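Local atomic coordinates of A-type flavoprotein (Giardia intestinalis, PDB entry 2Q9U), a protein that probably transfers electrons through a bound flavin mononucleotide to a diiron centre, acting as an oxygen-scavenging flavodiiron oxidoreductase. Residues C50-D55 with R141-I146. Sequence-based numbering, arbitrary orientation.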
loop_
_atom_site.group_PDB
_atom_site.type_symbol
_atom_site.label_atom_id
_atom_site.label_comp_id
_atom_site.label_asym_id
_atom_site.label_seq_id
_atom_site.Cartn_x
_atom_site.Cartn_y
_atom_site.Cartn_z
ATOM N N CYS A 50 -47.982 6.122 -7.856
ATOM C CA CYS A 50 -47.319 6.441 -6.589
ATOM C C CYS A 50 -45.814 6.329 -6.833
ATOM O O CYS A 50 -45.279 5.214 -6.788
ATOM C CB CYS A 50 -47.708 5.409 -5.539
ATOM S SG CYS A 50 -49.471 5.339 -5.147
ATOM N N PRO A 51 -45.144 7.454 -7.148
ATOM C CA PRO A 51 -43.734 7.377 -7.538
ATOM C C PRO A 51 -42.902 6.783 -6.397
ATOM O O PRO A 51 -43.050 7.206 -5.236
ATOM C CB PRO A 51 -43.365 8.848 -7.808
ATOM C CG PRO A 51 -44.693 9.506 -8.193
ATOM C CD PRO A 51 -45.641 8.844 -7.186
ATOM N N THR A 52 -42.058 5.795 -6.727
ATOM C CA THR A 52 -41.451 4.954 -5.702
ATOM C C THR A 52 -39.945 4.843 -5.901
ATOM O O THR A 52 -39.487 4.663 -7.028
ATOM C CB THR A 52 -42.102 3.568 -5.701
ATOM O OG1 THR A 52 -43.474 3.700 -5.279
ATOM C CG2 THR A 52 -41.387 2.590 -4.769
ATOM N N VAL A 53 -39.209 4.968 -4.799
ATOM C CA VAL A 53 -37.751 4.763 -4.770
ATOM C C VAL A 53 -37.453 3.486 -4.004
ATOM O O VAL A 53 -38.007 3.250 -2.927
ATOM C CB VAL A 53 -37.003 5.945 -4.125
ATOM C CG1 VAL A 53 -35.467 5.683 -4.060
ATOM C CG2 VAL A 53 -37.285 7.230 -4.903
ATOM N N ILE A 54 -36.575 2.673 -4.583
ATOM C CA ILE A 54 -36.085 1.457 -3.931
ATOM C C ILE A 54 -34.658 1.709 -3.461
ATOM O O ILE A 54 -33.768 1.996 -4.262
ATOM C CB ILE A 54 -36.079 0.253 -4.900
ATOM C CG1 ILE A 54 -37.426 0.134 -5.654
ATOM C CG2 ILE A 54 -35.654 -1.061 -4.149
ATOM C CD1 ILE A 54 -38.606 -0.266 -4.752
ATOM N N ASP A 55 -34.472 1.612 -2.154
ATOM C CA ASP A 55 -33.184 1.775 -1.480
ATOM C C ASP A 55 -32.559 3.177 -1.514
ATOM O O ASP A 55 -32.974 4.039 -2.272
ATOM C CB ASP A 55 -32.195 0.651 -1.897
ATOM C CG ASP A 55 -32.669 -0.734 -1.412
ATOM O OD1 ASP A 55 -33.245 -0.805 -0.282
ATOM O OD2 ASP A 55 -32.491 -1.725 -2.162
ATOM N N ARG A 141 -48.477 -0.981 -11.123
ATOM C CA ARG A 141 -47.674 -2.039 -10.515
ATOM C C ARG A 141 -48.095 -2.308 -9.070
ATOM O O ARG A 141 -48.705 -1.464 -8.411
ATOM C CB ARG A 141 -46.165 -1.706 -10.586
ATOM C CG ARG A 141 -45.621 -1.544 -12.011
ATOM C CD ARG A 141 -44.155 -1.082 -11.996
ATOM N NE ARG A 141 -43.629 -0.677 -13.306
ATOM C CZ ARG A 141 -43.851 0.514 -13.868
ATOM N NH1 ARG A 141 -44.661 1.395 -13.285
ATOM N NH2 ARG A 141 -43.296 0.817 -15.044
ATOM N N THR A 142 -47.797 -3.504 -8.597
ATOM C CA THR A 142 -47.821 -3.803 -7.174
ATOM C C THR A 142 -46.438 -4.308 -6.749
ATOM O O THR A 142 -45.632 -4.736 -7.593
ATOM C CB THR A 142 -48.870 -4.854 -6.816
ATOM O OG1 THR A 142 -48.543 -6.113 -7.429
ATOM C CG2 THR A 142 -50.274 -4.403 -7.268
ATOM N N LEU A 143 -46.168 -4.229 -5.455
ATOM C CA LEU A 143 -44.907 -4.709 -4.883
ATOM C C LEU A 143 -45.160 -5.676 -3.743
ATOM O O LEU A 143 -46.040 -5.434 -2.888
ATOM C CB LEU A 143 -44.078 -3.533 -4.365
ATOM C CG LEU A 143 -43.639 -2.465 -5.371
ATOM C CD1 LEU A 143 -42.882 -1.380 -4.641
ATOM C CD2 LEU A 143 -42.790 -3.088 -6.480
ATOM N N LYS A 144 -44.394 -6.777 -3.754
ATOM C CA LYS A 144 -44.370 -7.788 -2.696
ATOM C C LYS A 144 -42.993 -7.768 -2.023
ATOM O O LYS A 144 -42.009 -7.274 -2.604
ATOM C CB LYS A 144 -44.626 -9.188 -3.268
ATOM C CG LYS A 144 -45.868 -9.274 -4.159
ATOM C CD LYS A 144 -47.153 -9.276 -3.339
ATOM C CE LYS A 144 -47.436 -10.652 -2.742
ATOM N NZ LYS A 144 -47.017 -10.634 -1.341
ATOM N N PHE A 145 -42.919 -8.357 -0.835
ATOM C CA PHE A 145 -41.738 -8.264 0.004
ATOM C C PHE A 145 -41.373 -9.644 0.465
ATOM O O PHE A 145 -42.214 -10.392 0.933
ATOM C CB PHE A 145 -42.025 -7.291 1.160
ATOM C CG PHE A 145 -42.524 -5.967 0.664
ATOM C CD1 PHE A 145 -41.624 -5.026 0.176
ATOM C CD2 PHE A 145 -43.904 -5.716 0.540
ATOM C CE1 PHE A 145 -42.075 -3.811 -0.343
ATOM C CE2 PHE A 145 -44.364 -4.519 0.015
ATOM C CZ PHE A 145 -43.458 -3.562 -0.429
ATOM N N ILE A 146 -40.114 -10.002 0.272
ATOM C CA ILE A 146 -39.634 -11.329 0.619
ATOM C C ILE A 146 -38.517 -11.182 1.675
ATOM O O ILE A 146 -37.354 -10.863 1.330
ATOM C CB ILE A 146 -39.078 -12.074 -0.618
ATOM C CG1 ILE A 146 -40.136 -12.198 -1.735
ATOM C CG2 ILE A 146 -38.556 -13.430 -0.185
ATOM C CD1 ILE A 146 -39.547 -12.607 -3.130
#
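Leu143 reaches across from its strand with a single methyl, CD1, and that methyl makes every close approach between 50-55 and 141-146. It meets the methyl of Thr52, with CG2 and CD1 4.2 Å apart, and the far end of Ile54, whose CD1 lies 4.4 Å from the same Leu143 CD1. The CB of Leu143 points toward strand 52-54, and CD1 lies anti to CA (chi2 178°), which carries this methyl to the tip of the side chain. Thr52 meets it with CG2, while its hydroxyl is turned back to its own chain: OG1 donates to Cys50 O at 2.8 Å, tilted 35° from the carbonyl plane. This is the inner face of the metallo-beta-lactamase-like αββα sandwich, where strand 52-54 of one sheet packs over strand 142-147 of the other. The backbones stay well separated, 10.3 Å between Thr52 CA and Leu143 CA, and the touch is light, burying 68 Å² in all; Val82 and Ile46 flank Ile54, while Thr159 and Cys161 lie against Leu143. Away from this buried apolar spot, the partly exposed Thr142 and Lys144 turn from strand 52-54, and Arg141, also partly exposed, uses its guanidinium in salt bridges to Asp48 and Asp164.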